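Long-range contacts in fructose-1,6-bisphosphatase/inositol-1-monophosphatase (PDB 2P3N), which dephosphorylates fructose 1,6-bisphosphate, inositol 1-phosphate and several other phosphate esters, with magnesium as its cofactor: residues N93-S97 / L174-L179; V106-V111 / A203-I208; L116-L120 / F129-E133; D190-R196 / K229-N235. All coordinates share one frame; numbering follows the deposited sequence.

Interaction 1 (N93-S97 / L174-L179)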
loop_
_atom_site.group_PDB
_atom_site.type_symbol
_atom_site.label_atom_id
_atom_site.label_comp_id
_atom_site.label_asym_id
_atom_site.label_seq_id
_atom_site.Cartn_x
_atom_site.Cartn_y
_atom_site.Cartn_z
ATOM N N ASN A 93 9.857 -6.590 8.211
ATOM C CA ASN A 93 10.747 -5.682 8.944
ATOM C C ASN A 93 12.200 -5.630 8.493
ATOM O O ASN A 93 13.108 -6.088 9.187
ATOM C CB ASN A 93 10.691 -5.950 10.455
ATOM C CG ASN A 93 9.365 -5.541 11.064
ATOM O OD1 ASN A 93 8.364 -6.245 10.934
ATOM N ND2 ASN A 93 9.347 -4.392 11.717
ATOM N N PHE A 94 12.409 -5.064 7.315
ATOM C CA PHE A 94 13.749 -4.885 6.789
ATOM C C PHE A 94 13.732 -3.516 6.120
ATOM O O PHE A 94 12.665 -3.016 5.753
ATOM C CB PHE A 94 14.114 -6.008 5.809
ATOM C CG PHE A 94 13.323 -6.004 4.544
ATOM C CD1 PHE A 94 13.774 -5.302 3.430
ATOM C CD2 PHE A 94 12.135 -6.714 4.454
ATOM C CE1 PHE A 94 13.054 -5.310 2.241
ATOM C CE2 PHE A 94 11.400 -6.727 3.257
ATOM C CZ PHE A 94 11.865 -6.022 2.152
ATOM N N SER A 95 14.901 -2.896 5.988
ATOM C CA SER A 95 14.986 -1.577 5.389
ATOM C C SER A 95 16.329 -1.302 4.734
ATOM O O SER A 95 17.258 -2.112 4.812
ATOM C CB SER A 95 14.725 -0.522 6.461
ATOM O OG SER A 95 15.557 -0.726 7.589
ATOM N N ILE A 96 16.406 -0.153 4.066
ATOM C CA ILE A 96 17.623 0.301 3.410
ATOM C C ILE A 96 17.994 1.568 4.152
ATOM O O ILE A 96 17.149 2.421 4.388
ATOM C CB ILE A 96 17.404 0.680 1.938
ATOM C CG1 ILE A 96 16.686 -0.442 1.185
ATOM C CG2 ILE A 96 18.744 0.933 1.280
ATOM C CD1 ILE A 96 16.475 -0.108 -0.307
ATOM N N SER A 97 19.254 1.709 4.518
ATOM C CA SER A 97 19.640 2.895 5.251
ATOM C C SER A 97 20.754 3.677 4.563
ATOM O O SER A 97 21.700 3.099 4.018
ATOM C CB SER A 97 20.048 2.503 6.669
ATOM O OG SER A 97 20.017 3.624 7.529
ATOM N N LEU A 174 11.808 -6.659 16.555
ATOM C CA LEU A 174 11.276 -6.684 15.195
ATOM C C LEU A 174 12.206 -7.215 14.131
ATOM O O LEU A 174 11.766 -7.935 13.240
ATOM C CB LEU A 174 10.825 -5.285 14.792
ATOM C CG LEU A 174 10.039 -4.482 15.828
ATOM C CD1 LEU A 174 10.973 -4.059 16.963
ATOM C CD2 LEU A 174 9.444 -3.252 15.161
ATOM N N GLY A 175 13.479 -6.832 14.190
ATOM C CA GLY A 175 14.422 -7.340 13.210
ATOM C C GLY A 175 15.262 -6.340 12.451
ATOM O O GLY A 175 16.244 -6.729 11.816
ATOM N N SER A 176 14.899 -5.063 12.513
ATOM C CA SER A 176 15.652 -4.044 11.796
ATOM C C SER A 176 16.176 -2.948 12.711
ATOM O O SER A 176 15.411 -2.167 13.272
ATOM C CB SER A 176 14.784 -3.427 10.689
ATOM O OG SER A 176 15.559 -2.612 9.819
ATOM N N ALA A 177 17.493 -2.900 12.851
ATOM C CA ALA A 177 18.148 -1.902 13.683
ATOM C C ALA A 177 17.747 -0.484 13.264
ATOM O O ALA A 177 17.166 0.277 14.044
ATOM C CB ALA A 177 19.657 -2.066 13.575
ATOM N N ALA A 178 18.070 -0.136 12.024
ATOM C CA ALA A 178 17.752 1.181 11.496
ATOM C C ALA A 178 16.266 1.518 11.685
ATOM O O ALA A 178 15.919 2.594 12.168
ATOM C CB ALA A 178 18.131 1.248 10.017
ATOM N N LEU A 179 15.393 0.591 11.311
ATOM C CA LEU A 179 13.962 0.812 11.435
ATOM C C LEU A 179 13.504 0.940 12.888
ATOM O O LEU A 179 12.557 1.667 13.174
ATOM C CB LEU A 179 13.198 -0.314 10.741
ATOM C CG LEU A 179 11.692 -0.113 10.546
ATOM C CD1 LEU A 179 11.412 1.202 9.815
ATOM C CD2 LEU A 179 11.143 -1.290 9.761
#
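Asn93 and Leu174 make the van der Waals part of this buried contact, the two side chains crossing at a slant. With CG anti to the carbonyl carbon (chi1 -70°), the amide of Asn93 is brought up against Leu174, and its ND2 lies 3.5 Å from Leu174 CB and 3.6 Å from Leu174 CD2. Leu179 CD2 approaches the same nitrogen at 4.1 Å, so aliphatic carbons of both leucines gather about the end of the amide. With an alanine in place of Asn93 the amide is gone, which would probably leave a gap beside Leu174 CB and Leu179 CD2.

Backbone and small side chains add further close approaches. Asn93 O sits 3.5 Å from Ser176 CB, and Ser97 OG is 3.9 Å from Ala178 CB. Gly175 lets the chain turn there; with its backbone shape, a CB would press against the carbonyl oxygen of Leu174.

The polar link is a single hydrogen bond between two serine hydroxyls, Ser95 OG and Ser176 OG, at 2.9 Å. Ser176 swings its OG away from its own backbone N (chi1 -169°) and toward the strand, where the oxygen also bonds Asp82 O. This buried hydroxyl is therefore gripped from two places.

Ser176 occupies the N-cap position of helix 177-185, while the Asp82 carboxylate takes the amide of Ala178 and, weakly, that of Ala177. Asp82 and Ala177 probably bind substrate, by similarity, so the arrangement is that of a helix N-terminus set against the active site of an inositol monophosphatase.

Interaction 2 (V106-V111 / A203-I208)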
loop_
_atom_site.group_PDB
_atom_site.type_symbol
_atom_site.label_atom_id
_atom_site.label_comp_id
_atom_site.label_asym_id
_atom_site.label_seq_id
_atom_site.Cartn_x
_atom_site.Cartn_y
_atom_site.Cartn_z
ATOM N N VAL A 106 26.775 13.262 11.377
ATOM C CA VAL A 106 25.613 12.856 10.591
ATOM C C VAL A 106 24.786 14.099 10.257
ATOM O O VAL A 106 24.228 14.746 11.142
ATOM C CB VAL A 106 24.741 11.841 11.368
ATOM C CG1 VAL A 106 23.603 11.351 10.497
ATOM C CG2 VAL A 106 25.589 10.673 11.816
ATOM N N LYS A 107 24.725 14.429 8.971
ATOM C CA LYS A 107 23.987 15.599 8.496
ATOM C C LYS A 107 22.638 15.226 7.886
ATOM O O LYS A 107 21.753 16.069 7.747
ATOM C CB LYS A 107 24.815 16.357 7.440
ATOM C CG LYS A 107 26.158 16.866 7.940
ATOM C CD LYS A 107 25.996 17.674 9.233
ATOM C CE LYS A 107 27.347 17.960 9.893
ATOM N NZ LYS A 107 27.213 18.691 11.193
ATOM N N LEU A 108 22.484 13.954 7.539
ATOM C CA LEU A 108 21.273 13.485 6.893
ATOM C C LEU A 108 21.094 11.993 7.127
ATOM O O LEU A 108 22.062 11.245 7.185
ATOM C CB LEU A 108 21.400 13.783 5.394
ATOM C CG LEU A 108 20.373 13.435 4.319
ATOM C CD1 LEU A 108 20.886 13.996 3.006
ATOM C CD2 LEU A 108 20.157 11.929 4.204
ATOM N N GLY A 109 19.846 11.564 7.261
ATOM C CA GLY A 109 19.573 10.156 7.468
ATOM C C GLY A 109 18.255 9.753 6.833
ATOM O O GLY A 109 17.285 10.504 6.853
ATOM N N VAL A 110 18.214 8.574 6.239
ATOM C CA VAL A 110 16.980 8.097 5.642
ATOM C C VAL A 110 16.913 6.583 5.778
ATOM O O VAL A 110 17.904 5.884 5.553
ATOM C CB VAL A 110 16.851 8.539 4.159
ATOM C CG1 VAL A 110 18.174 8.410 3.462
ATOM C CG2 VAL A 110 15.797 7.703 3.455
ATOM N N VAL A 111 15.753 6.092 6.209
ATOM C CA VAL A 111 15.520 4.657 6.384
ATOM C C VAL A 111 14.264 4.332 5.579
ATOM O O VAL A 111 13.241 4.999 5.722
ATOM C CB VAL A 111 15.280 4.280 7.886
ATOM C CG1 VAL A 111 15.030 2.785 8.028
ATOM C CG2 VAL A 111 16.469 4.671 8.720
ATOM N N ALA A 203 23.785 5.106 11.890
ATOM C CA ALA A 203 24.058 6.473 11.439
ATOM C C ALA A 203 22.809 7.256 11.033
ATOM O O ALA A 203 22.710 8.460 11.292
ATOM C CB ALA A 203 25.059 6.458 10.279
ATOM N N ALA A 204 21.864 6.579 10.388
ATOM C CA ALA A 204 20.651 7.242 9.943
ATOM C C ALA A 204 19.666 7.345 11.084
ATOM O O ALA A 204 19.044 8.382 11.276
ATOM C CB ALA A 204 20.035 6.486 8.786
ATOM N N GLY A 205 19.534 6.268 11.848
ATOM C CA GLY A 205 18.605 6.271 12.965
ATOM C C GLY A 205 19.008 7.230 14.066
ATOM O O GLY A 205 18.210 7.569 14.939
ATOM N N LEU A 206 20.253 7.681 14.020
ATOM C CA LEU A 206 20.755 8.593 15.026
ATOM C C LEU A 206 20.253 10.025 14.845
ATOM O O LEU A 206 19.742 10.625 15.791
ATOM C CB LEU A 206 22.279 8.570 15.030
ATOM C CG LEU A 206 22.914 9.415 16.129
ATOM C CD1 LEU A 206 24.031 8.636 16.796
ATOM C CD2 LEU A 206 23.420 10.715 15.537
ATOM N N ILE A 207 20.387 10.575 13.642
ATOM C CA ILE A 207 19.933 11.937 13.408
ATOM C C ILE A 207 18.411 12.018 13.404
ATOM O O ILE A 207 17.835 13.052 13.738
ATOM C CB ILE A 207 20.491 12.509 12.073
ATOM C CG1 ILE A 207 20.054 13.972 11.918
ATOM C CG2 ILE A 207 20.023 11.672 10.890
ATOM C CD1 ILE A 207 20.774 14.737 10.820
ATOM N N ILE A 208 17.762 10.919 13.039
ATOM C CA ILE A 208 16.305 10.871 12.997
ATOM C C ILE A 208 15.702 10.910 14.396
ATOM O O ILE A 208 14.646 11.508 14.598
ATOM C CB ILE A 208 15.806 9.606 12.266
ATOM C CG1 ILE A 208 16.088 9.734 10.770
ATOM C CG2 ILE A 208 14.318 9.402 12.523
ATOM C CD1 ILE A 208 15.930 8.442 10.010
#
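In the layered alpha/beta architecture of the inositol monophosphatase family, helix 199-211 packs on strand 105-113, and the close point is Gly109 against Ala204. The CA atoms of these two residues are 4.0 Å apart, and the axes of the short segments come within 6.4 Å at a signed crossing angle of -109°. Gly109 makes this approach possible: a CB there would run into Ile207 CG2 and Ala204 O.

Ile207 lies against the strand backbone with two branches. Its CG1 leads away from its own backbone N (chi1 -177°), carrying CD1 to 3.5 Å from both Val106 O and Lys107 O, while CG2 rests 3.6 Å from Gly109 N. Val106 answers with CG1, which is 3.6 Å from Ile207 CG2 and close to the carbonyl oxygen of Ala203. At the other end of the strand segment Val111 CG2 meets Ala204 CB and Ile208 CD1, each at 4.0 Å. No hydrogen bond joins the segments; methyl groups pack on one another and on the strand backbone.

Around it, Ala203 and Ala204 also touch strand 95-102, and Ile208 reaches Ala122 of strand 118-123. Leu108 and Val110 turn to the other side of the sheet, against helix 2-21.

Interaction 3 (L116-L120 / F129-E133)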
loop_
_atom_site.group_PDB
_atom_site.type_symbol
_atom_site.label_atom_id
_atom_site.label_comp_id
_atom_site.label_asym_id
_atom_site.label_seq_id
_atom_site.Cartn_x
_atom_site.Cartn_y
_atom_site.Cartn_z
ATOM N N LEU A 116 6.801 -2.168 3.857
ATOM C CA LEU A 116 5.866 -1.431 4.680
ATOM C C LEU A 116 5.504 -0.090 4.081
ATOM O O LEU A 116 4.539 0.532 4.509
ATOM C CB LEU A 116 6.455 -1.202 6.079
ATOM C CG LEU A 116 6.880 -2.395 6.941
ATOM C CD1 LEU A 116 7.374 -1.880 8.286
ATOM C CD2 LEU A 116 5.709 -3.351 7.142
ATOM N N ASN A 117 6.279 0.343 3.092
ATOM C CA ASN A 117 6.083 1.646 2.464
ATOM C C ASN A 117 6.245 2.757 3.502
ATOM O O ASN A 117 5.483 3.717 3.550
ATOM C CB ASN A 117 4.715 1.731 1.797
ATOM C CG ASN A 117 4.720 1.135 0.419
ATOM O OD1 ASN A 117 5.372 1.653 -0.483
ATOM N ND2 ASN A 117 4.011 0.031 0.248
ATOM N N GLU A 118 7.260 2.605 4.340
ATOM C CA GLU A 118 7.547 3.585 5.363
ATOM C C GLU A 118 8.897 4.195 5.078
ATOM O O GLU A 118 9.890 3.485 4.948
ATOM C CB GLU A 118 7.573 2.924 6.729
ATOM C CG GLU A 118 6.263 2.262 7.087
ATOM C CD GLU A 118 6.274 1.689 8.479
ATOM O OE1 GLU A 118 5.170 1.545 9.051
ATOM O OE2 GLU A 118 7.380 1.383 8.992
ATOM N N THR A 119 8.926 5.515 4.955
ATOM C CA THR A 119 10.167 6.214 4.699
ATOM C C THR A 119 10.341 7.273 5.779
ATOM O O THR A 119 9.667 8.302 5.784
ATOM C CB THR A 119 10.192 6.900 3.308
ATOM O OG1 THR A 119 9.756 5.979 2.295
ATOM C CG2 THR A 119 11.632 7.329 2.970
ATOM N N LEU A 120 11.252 6.988 6.702
ATOM C CA LEU A 120 11.559 7.881 7.797
ATOM C C LEU A 120 12.879 8.569 7.466
ATOM O O LEU A 120 13.830 7.918 7.047
ATOM C CB LEU A 120 11.664 7.070 9.090
ATOM C CG LEU A 120 10.370 6.291 9.344
ATOM C CD1 LEU A 120 10.509 4.902 8.763
ATOM C CD2 LEU A 120 10.076 6.203 10.831
ATOM N N PHE A 129 10.865 13.451 9.673
ATOM C CA PHE A 129 9.648 13.201 8.920
ATOM C C PHE A 129 9.387 11.717 8.692
ATOM O O PHE A 129 10.250 10.872 8.873
ATOM C CB PHE A 129 9.691 13.866 7.541
ATOM C CG PHE A 129 9.678 15.376 7.562
ATOM C CD1 PHE A 129 10.772 16.097 8.028
ATOM C CD2 PHE A 129 8.602 16.076 7.019
ATOM C CE1 PHE A 129 10.799 17.494 7.944
ATOM C CE2 PHE A 129 8.622 17.468 6.931
ATOM C CZ PHE A 129 9.726 18.175 7.394
ATOM N N PHE A 130 8.169 11.442 8.246
ATOM C CA PHE A 130 7.674 10.101 7.943
ATOM C C PHE A 130 6.789 10.343 6.715
ATOM O O PHE A 130 5.757 11.018 6.819
ATOM C CB PHE A 130 6.807 9.604 9.101
ATOM C CG PHE A 130 6.543 8.134 9.089
ATOM C CD1 PHE A 130 6.336 7.451 7.901
ATOM C CD2 PHE A 130 6.493 7.426 10.283
ATOM C CE1 PHE A 130 6.091 6.084 7.898
ATOM C CE2 PHE A 130 6.247 6.055 10.290
ATOM C CZ PHE A 130 6.048 5.383 9.091
ATOM N N ASN A 131 7.202 9.816 5.563
ATOM C CA ASN A 131 6.454 9.976 4.314
ATOM C C ASN A 131 5.910 11.385 4.086
ATOM O O ASN A 131 4.826 11.560 3.518
ATOM C CB ASN A 131 5.299 8.973 4.227
ATOM C CG ASN A 131 5.778 7.547 4.089
ATOM O OD1 ASN A 131 6.782 7.280 3.438
ATOM N ND2 ASN A 131 5.055 6.621 4.690
ATOM N N GLY A 132 6.659 12.385 4.540
ATOM C CA GLY A 132 6.247 13.756 4.326
ATOM C C GLY A 132 5.742 14.508 5.529
ATOM O O GLY A 132 5.810 15.729 5.565
ATOM N N GLU A 133 5.228 13.799 6.521
ATOM C CA GLU A 133 4.709 14.481 7.694
ATOM C C GLU A 133 5.663 14.438 8.884
ATOM O O GLU A 133 6.484 13.522 9.020
ATOM C CB GLU A 133 3.351 13.892 8.087
ATOM C CG GLU A 133 3.402 12.461 8.574
ATOM C CD GLU A 133 2.032 11.940 8.930
ATOM O OE1 GLU A 133 1.199 11.810 8.001
ATOM O OE2 GLU A 133 1.794 11.669 10.133
#
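Phe130 directs CG away from its own backbone N (chi1 -164°), whereas Leu120 holds CG opposite its carbonyl carbon (chi1 -57°); these torsions lay the two side chains alongside each other, pointing the same way. They belong to an antiparallel beta hairpin, strands 118-123 and 127-130, in which Leu120 and Phe130 form a non-hydrogen-bonded pair. Leu120 CG stands 4.1 Å from the centroid of the Phe130 ring, almost on the ring normal, a CH-pi contact over one face, and Leu120 CD2 is 3.8 Å from Phe130 CD2. Glu118 CB comes to the ring obliquely, 3.7 Å from Phe130 CE1, while the Glu118 carboxylate is bonded to Tyr183 and salt-bridged to Arg188.

Asn131 ties the open end of the hairpin, away from its connecting turn. Its backbone N donates to Thr119 O at 2.9 Å, and its amide uses both ends: ND2 donates to Asn117 O, and OD1 accepts a weak, bent bond from Thr119 N at 3.2 Å. An alanine here is likely to leave Asn117 O without this donor and to free the 117-119 backbone from its side-chain tie.

Asn131 is the second residue of a type I' turn from Phe130 to Glu133, closed by paired bonds between the N and O atoms of those two end residues. The turn also reaches the tetramer interface, where Arg12 of a neighbouring subunit bonds Asn131 O and forms a salt bridge with Glu133. In the Asn131 ND2 bond, 3.1 Å long, Asn117 O is approached in its carbonyl plane, with a C=O...donor angle of 145°.

Interaction 4 (D190-R196 / K229-N235)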
loop_
_atom_site.group_PDB
_atom_site.type_symbol
_atom_site.label_atom_id
_atom_site.label_comp_id
_atom_site.label_asym_id
_atom_site.label_seq_id
_atom_site.Cartn_x
_atom_site.Cartn_y
_atom_site.Cartn_z
ATOM N N ASP A 190 9.277 3.569 22.608
ATOM C CA ASP A 190 9.784 4.512 23.591
ATOM C C ASP A 190 11.297 4.551 23.703
ATOM O O ASP A 190 11.874 5.588 24.017
ATOM C CB ASP A 190 9.118 4.220 24.935
ATOM C CG ASP A 190 7.603 4.412 24.873
ATOM O OD1 ASP A 190 7.157 5.554 24.617
ATOM O OD2 ASP A 190 6.856 3.427 25.064
ATOM N N PHE A 191 11.939 3.424 23.428
ATOM C CA PHE A 191 13.390 3.372 23.476
ATOM C C PHE A 191 13.915 2.133 22.772
ATOM O O PHE A 191 13.232 1.104 22.703
ATOM C CB PHE A 191 13.885 3.428 24.927
ATOM C CG PHE A 191 13.339 2.335 25.804
ATOM C CD1 PHE A 191 13.833 1.038 25.718
ATOM C CD2 PHE A 191 12.319 2.603 26.714
ATOM C CE1 PHE A 191 13.317 0.016 26.527
ATOM C CE2 PHE A 191 11.791 1.591 27.529
ATOM C CZ PHE A 191 12.290 0.296 27.436
ATOM N N PHE A 192 15.128 2.253 22.237
ATOM C CA PHE A 192 15.781 1.166 21.515
ATOM C C PHE A 192 17.248 1.095 21.941
ATOM O O PHE A 192 17.939 2.118 22.004
ATOM C CB PHE A 192 15.655 1.405 19.996
ATOM C CG PHE A 192 16.344 0.363 19.141
ATOM C CD1 PHE A 192 16.086 -0.995 19.316
ATOM C CD2 PHE A 192 17.262 0.745 18.163
ATOM C CE1 PHE A 192 16.735 -1.956 18.526
ATOM C CE2 PHE A 192 17.909 -0.205 17.375
ATOM C CZ PHE A 192 17.647 -1.556 17.557
ATOM N N VAL A 193 17.709 -0.120 22.235
ATOM C CA VAL A 193 19.083 -0.351 22.673
ATOM C C VAL A 193 19.791 -1.433 21.855
ATOM O O VAL A 193 19.252 -2.528 21.666
ATOM C CB VAL A 193 19.106 -0.747 24.163
ATOM C CG1 VAL A 193 18.551 0.392 25.007
ATOM C CG2 VAL A 193 18.270 -1.993 24.380
ATOM N N THR A 194 20.992 -1.115 21.367
ATOM C CA THR A 194 21.783 -2.052 20.564
ATOM C C THR A 194 23.136 -2.344 21.195
ATOM O O THR A 194 23.588 -1.631 22.093
ATOM C CB THR A 194 22.056 -1.538 19.130
ATOM O OG1 THR A 194 22.841 -0.342 19.186
ATOM C CG2 THR A 194 20.767 -1.254 18.403
ATOM N N TRP A 195 23.792 -3.378 20.681
ATOM C CA TRP A 195 25.074 -3.820 21.207
ATOM C C TRP A 195 25.963 -4.374 20.102
ATOM O O TRP A 195 25.560 -5.262 19.356
ATOM C CB TRP A 195 24.812 -4.905 22.247
ATOM C CG TRP A 195 25.847 -5.030 23.292
ATOM C CD1 TRP A 195 26.712 -4.060 23.710
ATOM C CD2 TRP A 195 26.054 -6.155 24.155
ATOM N NE1 TRP A 195 27.442 -4.509 24.788
ATOM C CE2 TRP A 195 27.058 -5.791 25.082
ATOM C CE3 TRP A 195 25.486 -7.435 24.237
ATOM C CZ2 TRP A 195 27.506 -6.662 26.088
ATOM C CZ3 TRP A 195 25.933 -8.306 25.240
ATOM C CH2 TRP A 195 26.932 -7.911 26.150
ATOM N N ARG A 196 27.182 -3.855 20.015
ATOM C CA ARG A 196 28.138 -4.305 19.010
ATOM C C ARG A 196 27.580 -4.153 17.606
ATOM O O ARG A 196 27.455 -5.134 16.878
ATOM C CB ARG A 196 28.508 -5.775 19.232
ATOM C CG ARG A 196 28.814 -6.142 20.673
ATOM C CD ARG A 196 29.536 -7.476 20.736
ATOM N NE ARG A 196 29.434 -8.098 22.051
ATOM C CZ ARG A 196 28.299 -8.554 22.573
ATOM N NH1 ARG A 196 27.162 -8.457 21.895
ATOM N NH2 ARG A 196 28.306 -9.125 23.768
ATOM N N LYS A 229 29.964 2.168 20.114
ATOM C CA LYS A 229 29.710 0.730 20.080
ATOM C C LYS A 229 28.363 0.298 20.666
ATOM O O LYS A 229 27.758 -0.669 20.197
ATOM C CB LYS A 229 30.853 -0.015 20.783
ATOM C CG LYS A 229 31.283 0.585 22.123
ATOM C CD LYS A 229 32.414 -0.212 22.767
ATOM C CE LYS A 229 32.869 0.435 24.061
ATOM N NZ LYS A 229 33.920 -0.362 24.736
ATOM N N ASN A 230 27.901 1.009 21.691
ATOM C CA ASN A 230 26.624 0.697 22.329
ATOM C C ASN A 230 25.680 1.850 22.045
ATOM O O ASN A 230 26.108 3.005 21.999
ATOM C CB ASN A 230 26.784 0.564 23.844
ATOM C CG ASN A 230 28.180 0.159 24.254
ATOM O OD1 ASN A 230 28.713 -0.848 23.777
ATOM N ND2 ASN A 230 28.783 0.942 25.153
ATOM N N PHE A 231 24.394 1.545 21.882
ATOM C CA PHE A 231 23.416 2.584 21.580
ATOM C C PHE A 231 22.107 2.516 22.333
ATOM O O PHE A 231 21.487 1.459 22.459
ATOM C CB PHE A 231 23.130 2.597 20.079
ATOM C CG PHE A 231 24.144 3.359 19.283
ATOM C CD1 PHE A 231 24.079 4.739 19.204
ATOM C CD2 PHE A 231 25.178 2.702 18.641
ATOM C CE1 PHE A 231 25.022 5.449 18.500
ATOM C CE2 PHE A 231 26.126 3.408 17.937
ATOM C CZ PHE A 231 26.047 4.788 17.867
ATOM N N ILE A 232 21.693 3.675 22.827
ATOM C CA ILE A 232 20.448 3.797 23.559
ATOM C C ILE A 232 19.633 4.924 22.945
ATOM O O ILE A 232 19.999 6.098 23.063
ATOM C CB ILE A 232 20.693 4.117 25.062
ATOM C CG1 ILE A 232 21.547 3.013 25.700
ATOM C CG2 ILE A 232 19.351 4.247 25.801
ATOM C CD1 ILE A 232 21.893 3.252 27.157
ATOM N N PHE A 233 18.546 4.558 22.268
ATOM C CA PHE A 233 17.648 5.537 21.650
ATOM C C PHE A 233 16.433 5.684 22.559
ATOM O O PHE A 233 15.868 4.686 23.020
ATOM C CB PHE A 233 17.186 5.073 20.264
ATOM C CG PHE A 233 18.305 4.864 19.279
ATOM C CD1 PHE A 233 19.025 3.673 19.266
ATOM C CD2 PHE A 233 18.635 5.857 18.359
ATOM C CE1 PHE A 233 20.052 3.477 18.349
ATOM C CE2 PHE A 233 19.663 5.669 17.439
ATOM C CZ PHE A 233 20.372 4.477 17.433
ATOM N N SER A 234 16.018 6.920 22.814
ATOM C CA SER A 234 14.879 7.129 23.692
ATOM C C SER A 234 14.169 8.456 23.433
ATOM O O SER A 234 14.685 9.321 22.729
ATOM C CB SER A 234 15.357 7.073 25.150
ATOM O OG SER A 234 14.349 6.599 26.029
ATOM N N ASN A 235 12.977 8.605 24.001
ATOM C CA ASN A 235 12.210 9.839 23.869
ATOM C C ASN A 235 12.811 10.931 24.753
ATOM O O ASN A 235 12.315 12.059 24.781
ATOM C CB ASN A 235 10.749 9.616 24.275
ATOM C CG ASN A 235 10.612 8.864 25.586
ATOM O OD1 ASN A 235 11.502 8.910 26.437
ATOM N ND2 ASN A 235 9.483 8.179 25.763
#
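Phe192 and Phe233, facing each other across the antiparallel strands 191-195 and 230-234 of the family's second sheet, set their rings nearly parallel, planes 26° apart and centroids 5.8 Å apart, but slid so far that they scarcely overlap; Phe192 CD2 and Phe233 CD1 make the touch. Phe192 O lies at the edge of the Phe233 ring, in its plane. Asn230 OD1 sits similarly in plane at the edge of Trp195, 3.8 Å from Trp195 CD1, while one face of that indole carries the guanidinium of Arg196, which follows in the loop, with Arg196 CZ 3.4 Å above the plane and offset toward the rim. Arg196 probably binds substrate, by similarity.

Phe192, Thr194, Phe231 and Phe233 project from one face of the strand pair; Phe192 and Phe233 meet helix 177-185 there, and Phe231 and Phe233 meet helix 199-211. Val193 and Ile232 project from the other face, side by side, toward helix 239-253.

The backbone is bonded in reciprocal pairs. Phe192 and Phe233 exchange N-H and O, although the modelled lengths are doubtful. Thr194 N donates to Phe231 O at 2.8 Å in the carbonyl plane; the return bond, Phe231 N to Thr194 O, is longer at 3.3 Å and, though nearly straight at the hydrogen, comes from 46° above that plane. Thr194 OG1 lies 3.1 Å from Phe231 CB and has no polar partner in the model.

At the Asp190 end one carbonyl takes two weak bonds, Asp190 O to Ser234 OG at 3.3 Å and Asp190 O to Asn235 N at 3.2 Å.

Interactions 1, 2 and 3 lie 13 Å apart, centre to centre, around one mixed sheet, on the consecutive strands 95-102, 105-113 and 118-123, while interaction 4 holds the second sheet. Between the sheets stand helices 177-185 and 199-211. Ala177 O touches Phe192, tying interaction 1 to interaction 4, and Leu206 packs on Phe231, tying interaction 2 to it. Interactions 3 and 4 are 21 Å apart and do not touch. Along the chain the segments of interactions 1 and 2 alternate, as do those of 2 and 4, and interaction 3 falls wholly within the spans of 1 and 2. Both sheets are thereby fastened through helices whose N-terminal ends probably contribute to the active site.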